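Local coordinates for protein ADP/ATP-dependent NAD(P)H-hydrate dehydratase (Bacillus subtilis, PDB 3RPZ) that catalyses the ADP- or ATP-dependent dehydration of damaged, hydrated NADH and NADPH, returning them to the normal dinucleotides, at residues A37-M42 and G107-E112; G64-V69 and G86-A91; S113-V118 and A134-T139. All coordinates share one frame; numbering follows the deposited sequence.

Interaction 1 of 3, residues A37-M42 and G107-E112; sequences AGSDDM and GLPQTE. With NPW (beta-6-hydroxy-1,4,5,6-tetrahydronicotinamide adenine dinucleotide phosphate), chain D.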
loop_
_atom_site.group_PDB
_atom_site.type_symbol
_atom_site.label_atom_id
_atom_site.label_comp_id
_atom_site.label_asym_id
_atom_site.label_seq_id
_atom_site.Cartn_x
_atom_site.Cartn_y
_atom_site.Cartn_z
ATOM N N ALA A 37 -17.098 -13.214 1.406
ATOM C CA ALA A 37 -17.256 -11.802 1.793
ATOM C C ALA A 37 -16.951 -10.909 0.616
ATOM O O ALA A 37 -16.228 -11.310 -0.299
ATOM C CB ALA A 37 -16.295 -11.447 2.959
ATOM N N GLY A 38 -17.431 -9.659 0.706
ATOM C CA GLY A 38 -17.102 -8.642 -0.301
ATOM C C GLY A 38 -17.990 -8.641 -1.513
ATOM O O GLY A 38 -18.254 -9.705 -2.072
ATOM N N SER A 39 -18.454 -7.477 -1.919
ATOM C CA SER A 39 -19.291 -7.354 -3.094
ATOM C C SER A 39 -18.919 -6.063 -3.802
ATOM O O SER A 39 -18.128 -5.311 -3.311
ATOM C CB SER A 39 -20.781 -7.467 -2.774
ATOM O OG SER A 39 -21.190 -6.434 -1.944
ATOM N N ASP A 40 -19.495 -5.820 -4.965
ATOM C CA ASP A 40 -19.008 -4.732 -5.780
ATOM C C ASP A 40 -19.014 -3.374 -5.118
ATOM O O ASP A 40 -18.080 -2.646 -5.309
ATOM C CB ASP A 40 -19.770 -4.644 -7.106
ATOM C CG ASP A 40 -19.444 -5.779 -8.063
ATOM O OD1 ASP A 40 -18.500 -6.563 -7.861
ATOM O OD2 ASP A 40 -20.177 -5.872 -9.043
ATOM N N ASP A 41 -20.051 -3.027 -4.367
ATOM C CA ASP A 41 -20.078 -1.712 -3.719
ATOM C C ASP A 41 -19.637 -1.716 -2.250
ATOM O O ASP A 41 -19.579 -0.690 -1.625
ATOM C CB ASP A 41 -21.432 -1.035 -3.874
ATOM C CG ASP A 41 -21.764 -0.724 -5.315
ATOM O OD1 ASP A 41 -20.840 -0.585 -6.111
ATOM O OD2 ASP A 41 -22.953 -0.624 -5.618
ATOM N N MET A 42 -19.348 -2.903 -1.742
ATOM C CA MET A 42 -18.754 -3.125 -0.400
ATOM C C MET A 42 -17.590 -4.108 -0.496
ATOM O O MET A 42 -17.598 -5.184 0.140
ATOM C CB MET A 42 -19.772 -3.632 0.662
ATOM C CG MET A 42 -21.019 -2.806 0.724
ATOM S SD MET A 42 -22.204 -3.566 1.913
ATOM C CE MET A 42 -23.004 -4.800 0.888
ATOM N N GLY A 107 -19.908 -7.507 3.984
ATOM C CA GLY A 107 -20.034 -6.898 2.653
ATOM C C GLY A 107 -20.825 -7.639 1.630
ATOM O O GLY A 107 -20.732 -7.367 0.445
ATOM N N LEU A 108 -21.639 -8.598 2.074
ATOM C CA LEU A 108 -22.537 -9.315 1.170
ATOM C C LEU A 108 -23.924 -8.715 1.282
ATOM O O LEU A 108 -24.372 -8.411 2.377
ATOM C CB LEU A 108 -22.615 -10.841 1.503
ATOM C CG LEU A 108 -21.287 -11.584 1.410
ATOM C CD1 LEU A 108 -21.606 -13.096 1.507
ATOM C CD2 LEU A 108 -20.567 -11.286 0.107
ATOM N N PRO A 109 -24.631 -8.582 0.163
ATOM C CA PRO A 109 -26.015 -8.112 0.223
ATOM C C PRO A 109 -26.872 -9.110 0.991
ATOM O O PRO A 109 -26.604 -10.331 1.001
ATOM C CB PRO A 109 -26.452 -8.134 -1.224
ATOM C CG PRO A 109 -25.648 -9.090 -1.853
ATOM C CD PRO A 109 -24.259 -8.995 -1.190
ATOM N N GLN A 110 -27.891 -8.619 1.674
ATOM C CA GLN A 110 -28.726 -9.439 2.535
ATOM C C GLN A 110 -29.826 -10.031 1.689
ATOM O O GLN A 110 -30.989 -9.605 1.716
ATOM C CB GLN A 110 -29.275 -8.636 3.751
ATOM C CG GLN A 110 -29.644 -9.555 4.935
ATOM C CD GLN A 110 -30.996 -10.209 4.814
ATOM O OE1 GLN A 110 -31.138 -11.446 4.548
ATOM N NE2 GLN A 110 -32.012 -9.403 4.976
ATOM N N THR A 111 -29.473 -11.097 0.942
ATOM C CA THR A 111 -30.348 -11.677 -0.049
ATOM C C THR A 111 -30.621 -13.167 0.190
ATOM O O THR A 111 -29.932 -13.827 0.918
ATOM C CB THR A 111 -29.784 -11.569 -1.436
ATOM O OG1 THR A 111 -28.588 -12.364 -1.494
ATOM C CG2 THR A 111 -29.572 -10.072 -1.851
ATOM N N GLU A 112 -31.621 -13.681 -0.527
ATOM C CA GLU A 112 -31.966 -15.111 -0.481
ATOM C C GLU A 112 -30.837 -15.925 -1.082
ATOM O O GLU A 112 -30.597 -17.051 -0.598
ATOM C CB GLU A 112 -33.269 -15.375 -1.240
ATOM C CG GLU A 112 -34.477 -14.753 -0.598
ATOM C CD GLU A 112 -35.779 -15.058 -1.318
ATOM O OE1 GLU A 112 -35.858 -16.082 -2.044
ATOM O OE2 GLU A 112 -36.738 -14.270 -1.130
HETATM P P NPW D . -29.004 3.661 14.432
HETATM O O1 NPW D . -29.676 3.908 13.100
HETATM O O2 NPW D . -27.608 4.168 14.601
HETATM O O3 NPW D . -29.872 4.024 15.650
HETATM P PA NPW D . -26.863 -1.907 9.041
HETATM P PB NPW D . -23.977 -1.993 8.684
HETATM C C1A NPW D . -28.196 -0.160 14.310
HETATM C C1B NPW D . -21.129 -3.841 5.421
HETATM N N1C NPW D . -20.016 -2.976 5.729
HETATM N N1D NPW D . -26.776 0.142 19.207
HETATM C C2A NPW D . -28.220 1.240 13.698
HETATM O O2A NPW D . -28.946 2.054 14.596
HETATM C C2B NPW D . -21.436 -4.899 6.487
HETATM O O2B NPW D . -20.517 -5.963 6.473
HETATM C C2C NPW D . -19.019 -2.741 4.918
HETATM C C2D NPW D . -27.922 0.503 18.612
HETATM C C3A NPW D . -28.929 1.007 12.375
HETATM O O3A NPW D . -30.364 0.933 12.516
HETATM C C3B NPW D . -22.849 -5.291 6.011
HETATM O O3B NPW D . -22.697 -6.236 4.943
HETATM C C3C NPW D . -18.008 -1.921 4.934
HETATM N N3D NPW D . -28.254 0.408 17.313
HETATM C C4B NPW D . -23.398 -3.960 5.477
HETATM O O4B NPW D . -22.286 -3.032 5.324
HETATM C C4C NPW D . -17.960 -0.969 6.123
HETATM C C4D NPW D . -27.267 -0.159 16.608
HETATM O O4D NPW D . -28.037 -1.027 13.183
HETATM C C4E NPW D . -28.400 -0.363 11.996
HETATM C C5A NPW D . -26.002 -0.549 17.126
HETATM C C5B NPW D . -24.427 -3.314 6.409
HETATM O O5B NPW D . -23.950 -3.311 7.756
HETATM C C5C NPW D . -19.352 -0.827 6.711
HETATM C C5E NPW D . -27.146 -0.286 11.123
HETATM O O5E NPW D . -26.892 -1.583 10.595
HETATM C C6C NPW D . -19.986 -2.213 7.015
HETATM O O6C NPW D . -19.270 -2.956 7.998
HETATM C C6D NPW D . -25.737 -0.392 18.526
HETATM N N6D NPW D . -24.622 -0.722 19.158
HETATM N N7A NPW D . -25.146 -1.043 16.161
HETATM C C7C NPW D . -16.945 -1.934 3.972
HETATM N N7C NPW D . -15.944 -1.078 4.118
HETATM O O7C NPW D . -16.995 -2.711 2.984
HETATM C C8A NPW D . -25.898 -0.945 14.998
HETATM N N9A NPW D . -27.176 -0.414 15.323
HETATM O OA1 NPW D . -27.859 -1.130 8.286
HETATM O OA2 NPW D . -26.937 -3.349 9.112
HETATM O OA3 NPW D . -25.438 -1.368 8.526
HETATM O OB1 NPW D . -23.685 -2.478 10.033
HETATM O OB2 NPW D . -23.101 -0.927 8.105
#

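Interaction 2 of 3, residues G64-V69 and G86-A91; sequences GTSENV and GWKKAA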
loop_
_atom_site.group_PDB
_atom_site.type_symbol
_atom_site.label_atom_id
_atom_site.label_comp_id
_atom_site.label_asym_id
_atom_site.label_seq_id
_atom_site.Cartn_x
_atom_site.Cartn_y
_atom_site.Cartn_z
ATOM N N GLY A 64 -13.544 -16.385 -1.039
ATOM C CA GLY A 64 -14.548 -16.548 -2.093
ATOM C C GLY A 64 -15.286 -15.230 -2.245
ATOM O O GLY A 64 -16.174 -14.869 -1.478
ATOM N N THR A 65 -14.902 -14.478 -3.253
ATOM C CA THR A 65 -15.474 -13.149 -3.505
ATOM C C THR A 65 -15.601 -12.964 -4.995
ATOM O O THR A 65 -15.071 -13.729 -5.787
ATOM C CB THR A 65 -14.664 -12.082 -2.844
ATOM O OG1 THR A 65 -15.422 -10.811 -2.850
ATOM C CG2 THR A 65 -13.310 -11.836 -3.540
ATOM N N SER A 66 -16.293 -11.855 -5.323
ATOM C CA SER A 66 -16.564 -11.491 -6.674
ATOM C C SER A 66 -15.276 -11.224 -7.444
ATOM O O SER A 66 -14.297 -10.718 -6.829
ATOM C CB SER A 66 -17.470 -10.232 -6.638
ATOM O OG SER A 66 -18.678 -10.483 -5.900
ATOM N N GLU A 67 -15.215 -11.465 -8.745
ATOM C CA GLU A 67 -14.066 -11.185 -9.567
ATOM C C GLU A 67 -13.557 -9.792 -9.436
ATOM O O GLU A 67 -12.344 -9.557 -9.512
ATOM C CB GLU A 67 -14.269 -11.414 -11.100
ATOM C CG GLU A 67 -14.261 -12.769 -11.494
ATOM C CD GLU A 67 -14.132 -12.837 -12.981
ATOM O OE1 GLU A 67 -15.131 -12.437 -13.627
ATOM O OE2 GLU A 67 -13.037 -13.187 -13.483
ATOM N N ASN A 68 -14.437 -8.819 -9.305
ATOM C CA ASN A 68 -14.001 -7.434 -9.233
ATOM C C ASN A 68 -13.369 -7.076 -7.924
ATOM O O ASN A 68 -12.691 -6.061 -7.833
ATOM C CB ASN A 68 -15.143 -6.465 -9.545
ATOM C CG ASN A 68 -15.738 -6.694 -10.922
ATOM O OD1 ASN A 68 -16.953 -6.628 -11.087
ATOM N ND2 ASN A 68 -14.898 -7.019 -11.894
ATOM N N VAL A 69 -13.593 -7.871 -6.860
ATOM C CA VAL A 69 -13.085 -7.617 -5.521
ATOM C C VAL A 69 -11.685 -8.180 -5.348
ATOM O O VAL A 69 -10.847 -7.580 -4.720
ATOM C CB VAL A 69 -14.043 -8.113 -4.438
ATOM C CG1 VAL A 69 -13.505 -7.888 -3.061
ATOM C CG2 VAL A 69 -15.437 -7.453 -4.645
ATOM N N GLY A 86 -16.793 -17.085 -5.344
ATOM C CA GLY A 86 -17.101 -18.160 -4.480
ATOM C C GLY A 86 -18.404 -18.073 -3.677
ATOM O O GLY A 86 -19.039 -19.097 -3.468
ATOM N N TRP A 87 -18.766 -16.863 -3.215
ATOM C CA TRP A 87 -19.997 -16.746 -2.411
ATOM C C TRP A 87 -21.219 -16.956 -3.281
ATOM O O TRP A 87 -22.208 -17.474 -2.780
ATOM C CB TRP A 87 -20.071 -15.481 -1.603
ATOM C CG TRP A 87 -20.106 -14.149 -2.249
ATOM C CD1 TRP A 87 -19.074 -13.326 -2.417
ATOM C CD2 TRP A 87 -21.252 -13.442 -2.721
ATOM N NE1 TRP A 87 -19.481 -12.178 -3.045
ATOM C CE2 TRP A 87 -20.824 -12.224 -3.229
ATOM C CE3 TRP A 87 -22.605 -13.741 -2.761
ATOM C CZ2 TRP A 87 -21.718 -11.260 -3.762
ATOM C CZ3 TRP A 87 -23.499 -12.774 -3.292
ATOM C CH2 TRP A 87 -23.030 -11.576 -3.776
ATOM N N LYS A 88 -21.137 -16.591 -4.558
ATOM C CA LYS A 88 -22.225 -16.890 -5.490
ATOM C C LYS A 88 -22.222 -18.377 -5.786
ATOM O O LYS A 88 -23.298 -19.024 -5.838
ATOM C CB LYS A 88 -22.105 -16.021 -6.755
ATOM C CG LYS A 88 -22.272 -14.523 -6.465
ATOM C CD LYS A 88 -22.217 -13.658 -7.740
ATOM C CE LYS A 88 -21.960 -12.167 -7.462
ATOM N NZ LYS A 88 -22.233 -11.292 -8.657
ATOM N N LYS A 89 -21.071 -18.985 -6.082
ATOM C CA LYS A 89 -20.999 -20.399 -6.339
ATOM C C LYS A 89 -21.464 -21.304 -5.228
ATOM O O LYS A 89 -22.004 -22.388 -5.441
ATOM C CB LYS A 89 -19.573 -20.821 -6.788
ATOM C CG LYS A 89 -19.157 -20.210 -8.121
ATOM C CD LYS A 89 -17.736 -20.630 -8.428
ATOM C CE LYS A 89 -17.263 -20.192 -9.786
ATOM N NZ LYS A 89 -15.721 -20.272 -9.876
ATOM N N ALA A 90 -21.261 -20.826 -3.988
ATOM C CA ALA A 90 -21.690 -21.568 -2.824
ATOM C C ALA A 90 -23.187 -21.716 -2.733
ATOM O O ALA A 90 -23.685 -22.608 -2.074
ATOM C CB ALA A 90 -21.144 -20.928 -1.496
ATOM N N ALA A 91 -23.920 -20.845 -3.414
ATOM C CA ALA A 91 -25.368 -20.998 -3.473
ATOM C C ALA A 91 -25.827 -22.253 -4.247
ATOM O O ALA A 91 -26.929 -22.737 -4.066
ATOM C CB ALA A 91 -25.993 -19.744 -4.072
#

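Interaction 3 of 3, residues S113-V118 and A134-T139; sequences SVQQAV and ALAKRT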
loop_
_atom_site.group_PDB
_atom_site.type_symbol
_atom_site.label_atom_id
_atom_site.label_comp_id
_atom_site.label_asym_id
_atom_site.label_seq_id
_atom_site.Cartn_x
_atom_site.Cartn_y
_atom_site.Cartn_z
ATOM N N SER A 113 -30.120 -15.395 -2.078
ATOM C CA SER A 113 -28.986 -16.164 -2.605
ATOM C C SER A 113 -27.898 -16.364 -1.544
ATOM O O SER A 113 -27.253 -17.417 -1.487
ATOM C CB SER A 113 -28.385 -15.520 -3.832
ATOM O OG SER A 113 -29.305 -15.582 -4.872
ATOM N N VAL A 114 -27.636 -15.337 -0.746
ATOM C CA VAL A 114 -26.706 -15.508 0.367
ATOM C C VAL A 114 -27.190 -16.533 1.347
ATOM O O VAL A 114 -26.390 -17.390 1.805
ATOM C CB VAL A 114 -26.398 -14.167 1.010
ATOM C CG1 VAL A 114 -25.554 -14.319 2.257
ATOM C CG2 VAL A 114 -25.624 -13.282 -0.013
ATOM N N GLN A 115 -28.510 -16.566 1.632
ATOM C CA GLN A 115 -29.015 -17.633 2.462
ATOM C C GLN A 115 -28.871 -19.027 1.901
ATOM O O GLN A 115 -28.658 -19.963 2.634
ATOM C CB GLN A 115 -30.458 -17.385 2.877
ATOM C CG GLN A 115 -30.647 -16.155 3.781
ATOM C CD GLN A 115 -29.906 -16.343 5.047
ATOM O OE1 GLN A 115 -30.150 -17.328 5.743
ATOM N NE2 GLN A 115 -28.988 -15.413 5.382
ATOM N N GLN A 116 -28.974 -19.156 0.585
ATOM C CA GLN A 116 -28.694 -20.418 -0.058
ATOM C C GLN A 116 -27.271 -20.850 0.146
ATOM O O GLN A 116 -27.021 -22.030 0.376
ATOM C CB GLN A 116 -29.050 -20.335 -1.531
ATOM C CG GLN A 116 -30.493 -20.215 -1.783
ATOM C CD GLN A 116 -31.251 -21.523 -1.603
ATOM O OE1 GLN A 116 -32.006 -21.726 -0.618
ATOM N NE2 GLN A 116 -31.098 -22.411 -2.596
ATOM N N ALA A 117 -26.353 -19.903 0.029
ATOM C CA ALA A 117 -24.929 -20.192 0.312
ATOM C C ALA A 117 -24.736 -20.636 1.784
ATOM O O ALA A 117 -24.023 -21.598 2.042
ATOM C CB ALA A 117 -24.032 -18.998 -0.036
ATOM N N VAL A 118 -25.406 -19.949 2.707
ATOM C CA VAL A 118 -25.353 -20.342 4.136
ATOM C C VAL A 118 -25.810 -21.792 4.301
ATOM O O VAL A 118 -25.137 -22.634 4.934
ATOM C CB VAL A 118 -26.219 -19.396 4.977
ATOM C CG1 VAL A 118 -26.389 -19.991 6.390
ATOM C CG2 VAL A 118 -25.647 -17.969 5.021
ATOM N N ALA A 134 -25.246 -12.160 5.844
ATOM C CA ALA A 134 -25.679 -13.537 6.097
ATOM C C ALA A 134 -26.569 -13.683 7.307
ATOM O O ALA A 134 -27.046 -14.809 7.577
ATOM C CB ALA A 134 -24.491 -14.482 6.233
ATOM N N LEU A 135 -26.803 -12.613 8.076
ATOM C CA LEU A 135 -27.717 -12.662 9.200
ATOM C C LEU A 135 -29.156 -12.349 8.768
ATOM O O LEU A 135 -29.425 -11.319 8.160
ATOM C CB LEU A 135 -27.249 -11.717 10.288
ATOM C CG LEU A 135 -25.953 -12.133 10.980
ATOM C CD1 LEU A 135 -25.448 -11.026 11.957
ATOM C CD2 LEU A 135 -26.033 -13.488 11.741
ATOM N N ALA A 136 -30.067 -13.256 9.092
ATOM C CA ALA A 136 -31.480 -13.153 8.763
ATOM C C ALA A 136 -32.275 -13.844 9.852
ATOM O O ALA A 136 -31.742 -14.569 10.666
ATOM C CB ALA A 136 -31.744 -13.845 7.388
ATOM N N LYS A 137 -33.588 -13.642 9.810
ATOM C CA LYS A 137 -34.516 -14.377 10.688
ATOM C C LYS A 137 -34.659 -15.762 10.120
ATOM O O LYS A 137 -35.195 -15.929 9.026
ATOM C CB LYS A 137 -35.858 -13.642 10.784
ATOM C CG LYS A 137 -36.862 -14.324 11.719
ATOM C CD LYS A 137 -38.157 -13.502 11.889
ATOM C CE LYS A 137 -37.874 -12.154 12.581
ATOM N NZ LYS A 137 -39.083 -11.332 13.031
ATOM N N ARG A 138 -34.177 -16.760 10.855
ATOM C CA ARG A 138 -34.168 -18.128 10.357
ATOM C C ARG A 138 -33.877 -19.093 11.501
ATOM O O ARG A 138 -33.635 -18.668 12.612
ATOM C CB ARG A 138 -33.138 -18.304 9.237
ATOM C CG ARG A 138 -31.699 -18.087 9.666
ATOM C CD ARG A 138 -30.682 -18.587 8.700
ATOM N NE ARG A 138 -30.775 -20.044 8.571
ATOM C CZ ARG A 138 -30.386 -20.744 7.528
ATOM N NH1 ARG A 138 -29.911 -20.153 6.431
ATOM N NH2 ARG A 138 -30.497 -22.053 7.595
ATOM N N THR A 139 -33.945 -20.384 11.207
ATOM C CA THR A 139 -33.490 -21.412 12.132
ATOM C C THR A 139 -32.323 -22.160 11.496
ATOM O O THR A 139 -31.947 -21.905 10.340
ATOM C CB THR A 139 -34.624 -22.367 12.512
ATOM O OG1 THR A 139 -35.093 -23.006 11.340
ATOM C CG2 THR A 139 -35.776 -21.571 13.177
#

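Interaction 1 of 3, residues A37-M42 and G107-E112
A37 meets L108 through its backbone. The L108 branch CD2 lies alongside the peptide between A37 and G38. CD2 of L108 reaches 3.5 Å from G38 O. G38 passes close by G107, with the CA atoms 4.5 Å apart. At its backbone angles, a CB on G38 would jam against the carbonyl O of A37. S39 makes the polar link. Its OG donates to G107 O at 2.6 Å, nearly in line with the carbonyl (C=O...OG angle 163°). The OG sits between the backbone N and the carbonyl carbon (chi1 63°), which turns it to G107. S39 N does not bond to G107 O but donates to M42 O at 3.2 Å. S39 to M42 forms a type I turn, with a weak bond from M42 N to S39 O. D41 forms a salt bridge with R84 of the second subunit. M42 ends the segment. The turn about CG-SD carries CE to 3.5 Å from G107 O. SD lies 3.5 Å from O4B of the bound hydrated NADPH. M42 therefore bridges G107 and the ligand ribose. G107 has no room for a side chain, as an added CB would stand 2.7 Å from M42 O. Its N binds the same ribose. G107 N donates to NPW O2B at 3.0 Å, with an angle of 161° at the hydrogen, and weakly to O3B. M42, G107 and L108 all belong to the dinucleotide pocket. The two loops follow the adjacent parallel strands 32-36 and 101-104 and lead into helices 44-54 and 112-121. They thus lie at the C-terminal ends of the strands, the usual site position in alpha/beta folds. W87 of helix 86-89 packs against S39, L108 and P109.

Interaction 2 of 3, residues G64-V69 and G86-A91
G64 and G86 pack backbone to backbone, with G64 CA 3.8 Å from G86 CA. The approach leaves no room for a CB on G86, which would come within 2.7 Å of G64 CA. One on G64 would be tight against G86 CA. The start of helix 86-89 can therefore lie directly on the end of strand 60-65.

The van der Waals contacts centre on the W87 indole. Its CG sits between the backbone N and the carbonyl carbon (chi1 63°), and this brings the ring to the strand end. G64 O meets the ring edge in its plane, 3.4 Å from W87 CD1. T65 CA approaches obliquely, 3.8 Å from the same carbon. K88 CG lies over one face of the W87 ring, 3.7 Å above the plane and toward the rim. Farther out, K88 CE is 4.0 Å from S66 OG.

The polar groups look mostly to other parts of the chain. W87 NE1 is 3.4 Å from S66 OG, and it makes a weak hydrogen bond to G38 O. T65 OG1 bonds to A37 O. Both bonds tie this contact to the loop after strand 32-36. S66 O accepts from V69 N at 2.9 Å, which turns the chain after the strand, ahead of helix 70-73. S66 N is buried and has no partner.

Strand 60-65 runs between strands 81-84 and 32-36 in the sheet, and helix 86-89 follows strand 81-84, outermost in the sheet of this chain. W87 also packs on L36 of strand 32-36 and V114 of helix 112-121.

Interaction 3 of 3, residues S113-V118 and A134-T139
Q115 uses both ends of its amide to join the helix to the loop. Its NE2 donates to A134 O at 3.0 Å. A134 O lies in the amide plane, but NE2 comes from above the A134 carbonyl plane. Its OE1 accepts from R138 NH1 at 2.9 Å, with an angle of 159° at the hydrogen. OE1 lies at the guanidinium edge, and the two flat groups are turned 60° apart. The bend at chi2 (-62°) brings the Q115 amide back to the loop. R138 has further partners. NE and NH2 grip T139 O side-on, NE at 2.8 Å, and NH1 also forms a salt bridge with D119. A leucine in place of R138 would probably leave Q115 OE1 and the D119 charge without their mate and free the T139 carbonyl to shift. V118 CG1 packs against R138 NH1. Apolar contacts complete the interface. A134 CB packs 3.9 Å from V118 CG2 and 4.1 Å from V114 CG1. Helix 112-121 is thus fastened to the chain that follows strand 128-130, a helix-to-loop packing within the layered alpha/beta architecture of the ribokinase-like fold, to which NAD(P)H-hydrate dehydratases belong.

The three contacts lie in one region of the alpha/beta domain. The centre of interaction 1 is about 10 Å from that of interaction 2 and about 12 Å from that of interaction 3; the centres of interactions 2 and 3 are about 15 Å apart. Along the chain, interaction 2 is nested inside the loop closed by interaction 1, and interaction 3 comes after both. Interactions 1 and 2 involve strands 32-36, 60-65, 81-84 and 101-104, consecutive in chain order and neighbours in the sheet. Helix 112-121 links interactions 1 and 3, while A90 and A91 pack on it from interaction 2. Interaction 1, which carries the dinucleotide pocket residues, touches both other contacts.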